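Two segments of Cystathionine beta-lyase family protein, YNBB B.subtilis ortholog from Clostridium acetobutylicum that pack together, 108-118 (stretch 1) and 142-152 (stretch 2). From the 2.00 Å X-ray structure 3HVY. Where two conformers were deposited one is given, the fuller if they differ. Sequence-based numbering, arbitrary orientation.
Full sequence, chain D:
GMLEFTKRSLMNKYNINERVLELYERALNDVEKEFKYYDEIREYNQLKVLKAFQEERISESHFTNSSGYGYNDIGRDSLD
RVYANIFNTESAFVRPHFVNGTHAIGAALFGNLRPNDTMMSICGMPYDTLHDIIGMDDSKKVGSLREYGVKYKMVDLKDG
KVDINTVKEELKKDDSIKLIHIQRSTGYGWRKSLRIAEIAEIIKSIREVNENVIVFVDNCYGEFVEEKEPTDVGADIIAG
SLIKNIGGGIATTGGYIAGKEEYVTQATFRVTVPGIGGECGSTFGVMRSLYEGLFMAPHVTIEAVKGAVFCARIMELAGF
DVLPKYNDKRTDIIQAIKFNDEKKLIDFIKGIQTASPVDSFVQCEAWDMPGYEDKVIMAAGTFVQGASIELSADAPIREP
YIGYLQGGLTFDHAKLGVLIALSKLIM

Stretch 1 108-118: ALFGNLRPNDT
Stretch 2 (142-152) VGSLREYGVKY

Stretch 1 comes out of a helix that includes Ala108 to Phe110, loops through a type II turn from Arg114 to Asp117, and enters a parallel bridge at Thr118, paired with Lys151 (CA-CA 4.5 Å). Stretch 2 runs through residues of helical phi/psi at 145-147 into its strand at 151. Together they bury 612 Å².

The main bump is Phe110 (chi1 -90°, chi2 -79°). Its CB points sideways, but the ring reaches across until CZ lies 3.2 Å from Gly143 O. Leu145 (m, t) covers one face, its CD2 3.8 Å from the ring centroid, while Tyr148 CD2 sits at the edge, 4.1 Å from Phe110 CE1. Branched Leu145 also fills the space beside Leu113 (m, t), whose CD1 lies 4.2 Å from Leu145 CD2 and 4.1 Å from Val150 CG1.

Beyond this apolar patch the backbones close in. Pro115 nestles against Gly149, CA to CA 4.2 Å, with its CG 3.3 Å from Tyr148 O. Gly149 (phi/psi 85/9) suits the hollow: an ideal CB would come 3.1 Å from Pro115 CB. The turn, with Asn116 at phi 79°, directs Asn116 N to Gly149 O (2.8 Å); Lys151 N then bonds Asp117 O (2.8 Å). Arg114 N to Asp117 OD2 (2.9 Å) braces the turn from within.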

# COMPACT_ATOMS: atom_id res chain seq x y z
N ALA D 108 25.91 5.80 -8.88
CA ALA D 108 27.15 6.03 -8.15
C ALA D 108 28.27 6.41 -9.12
O ALA D 108 29.05 7.30 -8.83
CB ALA D 108 27.54 4.83 -7.30
N LEU D 109 28.31 5.78 -10.30
CA LEU D 109 29.30 6.09 -11.30
C LEU D 109 29.05 7.43 -11.99
O LEU D 109 29.91 8.30 -11.96
CB LEU D 109 29.40 4.96 -12.33
CG LEU D 109 29.80 3.58 -11.73
CD1 LEU D 109 29.57 2.44 -12.77
CD2 LEU D 109 31.24 3.67 -11.22
N PHE D 110 27.86 7.60 -12.58
CA PHE D 110 27.53 8.85 -13.25
C PHE D 110 27.75 10.03 -12.35
O PHE D 110 28.37 11.00 -12.73
CB PHE D 110 26.09 8.87 -13.77
CG PHE D 110 25.94 8.34 -15.15
CD1 PHE D 110 26.27 9.12 -16.24
CD2 PHE D 110 25.47 7.06 -15.37
CE1 PHE D 110 26.16 8.63 -17.56
CE2 PHE D 110 25.37 6.55 -16.70
CZ PHE D 110 25.71 7.36 -17.78
N GLY D 111 27.27 9.94 -11.13
CA GLY D 111 27.38 11.08 -10.24
C GLY D 111 28.79 11.55 -9.94
O GLY D 111 29.01 12.76 -9.70
N ASN D 112 29.73 10.62 -9.97
CA ASN D 112 31.10 10.88 -9.56
C ASN D 112 32.10 10.97 -10.69
O ASN D 112 33.31 10.91 -10.48
CB ASN D 112 31.48 9.87 -8.47
CG ASN D 112 30.83 10.20 -7.13
OD1 ASN D 112 31.21 11.18 -6.52
ND2 ASN D 112 29.79 9.42 -6.67
N LEU D 113 31.59 11.16 -11.90
CA LEU D 113 32.40 11.27 -13.11
C LEU D 113 31.92 12.42 -13.97
O LEU D 113 30.73 12.75 -14.00
CB LEU D 113 32.34 9.97 -13.94
CG LEU D 113 33.11 8.83 -13.27
CD1 LEU D 113 32.66 7.47 -13.79
CD2 LEU D 113 34.64 9.03 -13.35
N ARG D 114 32.86 13.02 -14.69
CA ARG D 114 32.62 14.15 -15.57
C ARG D 114 33.37 13.95 -16.89
O ARG D 114 34.27 13.10 -17.01
CB ARG D 114 33.08 15.46 -14.92
CG ARG D 114 32.35 15.79 -13.59
CD ARG D 114 30.89 16.15 -13.76
NE ARG D 114 30.37 16.69 -12.49
CZ ARG D 114 29.80 15.99 -11.52
NH1 ARG D 114 29.63 14.70 -11.64
NH2 ARG D 114 29.39 16.59 -10.40
N PRO D 115 33.00 14.73 -17.89
CA PRO D 115 33.71 14.58 -19.15
C PRO D 115 35.22 14.76 -18.99
O PRO D 115 35.67 15.68 -18.28
CB PRO D 115 33.10 15.71 -20.01
CG PRO D 115 31.77 15.98 -19.40
CD PRO D 115 31.93 15.75 -17.95
N ASN D 116 35.97 13.92 -19.70
CA ASN D 116 37.43 13.87 -19.69
C ASN D 116 37.99 13.13 -18.49
O ASN D 116 39.21 12.94 -18.43
CB ASN D 116 38.10 15.24 -19.82
CG ASN D 116 37.66 15.97 -21.04
OD1 ASN D 116 37.56 15.39 -22.11
ND2 ASN D 116 37.36 17.24 -20.88
N ASP D 117 37.13 12.71 -17.56
CA ASP D 117 37.54 11.84 -16.49
C ASP D 117 37.66 10.42 -17.04
O ASP D 117 37.02 10.08 -18.04
CB ASP D 117 36.52 11.77 -15.36
CG ASP D 117 36.47 12.99 -14.48
OD1 ASP D 117 37.32 13.87 -14.60
OD2 ASP D 117 35.58 13.01 -13.59
N THR D 118 38.50 9.61 -16.41
CA THR D 118 38.59 8.19 -16.72
C THR D 118 38.12 7.32 -15.57
O THR D 118 38.48 7.56 -14.41
CB THR D 118 39.98 7.77 -17.11
OG1 THR D 118 40.43 8.56 -18.21
CG2 THR D 118 40.00 6.28 -17.48
N VAL D 142 22.67 5.49 -26.02
CA VAL D 142 21.97 5.14 -24.81
C VAL D 142 22.30 6.06 -23.62
O VAL D 142 21.88 5.76 -22.51
CB VAL D 142 22.23 3.67 -24.41
CG1 VAL D 142 21.67 2.71 -25.46
CG2 VAL D 142 23.73 3.45 -24.19
N GLY D 143 22.98 7.17 -23.86
CA GLY D 143 23.36 8.09 -22.80
C GLY D 143 24.40 7.54 -21.84
O GLY D 143 24.38 7.80 -20.63
N SER D 144 25.35 6.81 -22.41
CA SER D 144 26.40 6.19 -21.62
C SER D 144 27.42 7.21 -21.17
O SER D 144 27.52 8.32 -21.73
CB SER D 144 27.11 5.15 -22.48
OG SER D 144 27.82 5.83 -23.49
N LEU D 145 28.23 6.79 -20.20
CA LEU D 145 29.39 7.55 -19.75
C LEU D 145 30.25 8.01 -20.92
O LEU D 145 30.65 9.16 -21.00
CB LEU D 145 30.22 6.71 -18.78
CG LEU D 145 29.59 6.51 -17.38
CD1 LEU D 145 30.29 5.32 -16.64
CD2 LEU D 145 29.61 7.82 -16.61
N ARG D 146 30.55 7.10 -21.82
CA ARG D 146 31.34 7.43 -23.02
C ARG D 146 30.70 8.55 -23.83
O ARG D 146 31.41 9.43 -24.36
CB ARG D 146 31.47 6.19 -23.88
CG ARG D 146 32.22 6.36 -25.23
CD ARG D 146 32.13 5.11 -26.11
NE ARG D 146 30.73 4.90 -26.57
CZ ARG D 146 30.12 5.61 -27.54
NH1 ARG D 146 30.76 6.60 -28.17
NH2 ARG D 146 28.85 5.35 -27.87
N GLU D 147 29.38 8.50 -23.99
CA GLU D 147 28.66 9.54 -24.72
C GLU D 147 28.73 10.87 -23.98
O GLU D 147 28.52 11.92 -24.58
CB GLU D 147 27.18 9.17 -24.95
CG GLU D 147 26.93 8.01 -25.86
CD GLU D 147 25.48 7.54 -25.86
OE1 GLU D 147 24.56 8.37 -25.98
OE2 GLU D 147 25.26 6.33 -25.77
N TYR D 148 29.01 10.82 -22.67
CA TYR D 148 29.24 12.05 -21.92
C TYR D 148 30.72 12.37 -21.73
O TYR D 148 31.07 13.15 -20.85
CB TYR D 148 28.54 12.03 -20.57
CG TYR D 148 27.08 12.28 -20.72
CD1 TYR D 148 26.57 13.58 -20.83
CD2 TYR D 148 26.18 11.22 -20.79
CE1 TYR D 148 25.23 13.82 -21.01
CE2 TYR D 148 24.82 11.45 -20.97
CZ TYR D 148 24.36 12.75 -21.07
OH TYR D 148 23.04 12.99 -21.27
N GLY D 149 31.57 11.77 -22.54
CA GLY D 149 32.99 12.13 -22.53
C GLY D 149 33.83 11.44 -21.50
O GLY D 149 35.00 11.80 -21.31
N VAL D 150 33.26 10.45 -20.83
CA VAL D 150 34.00 9.73 -19.79
C VAL D 150 34.76 8.58 -20.46
O VAL D 150 34.18 7.76 -21.15
CB VAL D 150 33.10 9.27 -18.68
CG1 VAL D 150 33.90 8.51 -17.59
CG2 VAL D 150 32.38 10.49 -18.11
N LYS D 151 36.07 8.57 -20.26
CA LYS D 151 36.94 7.53 -20.80
C LYS D 151 36.90 6.31 -19.89
O LYS D 151 36.57 6.42 -18.70
CB LYS D 151 38.37 8.08 -20.95
CG LYS D 151 38.47 9.26 -21.91
CD LYS D 151 39.85 9.93 -21.87
CE LYS D 151 40.10 10.87 -23.06
NZ LYS D 151 39.34 12.15 -23.07
N TYR D 152 37.21 5.15 -20.46
CA TYR D 152 37.14 3.88 -19.76
C TYR D 152 38.38 3.04 -19.95
O TYR D 152 38.88 2.93 -21.05
CB TYR D 152 35.95 3.08 -20.25
CG TYR D 152 35.76 1.77 -19.53
CD1 TYR D 152 35.44 1.75 -18.21
CD2 TYR D 152 35.84 0.54 -20.19
CE1 TYR D 152 35.26 0.58 -17.54
CE2 TYR D 152 35.63 -0.67 -19.52
CZ TYR D 152 35.33 -0.63 -18.18
OH TYR D 152 35.09 -1.80 -17.43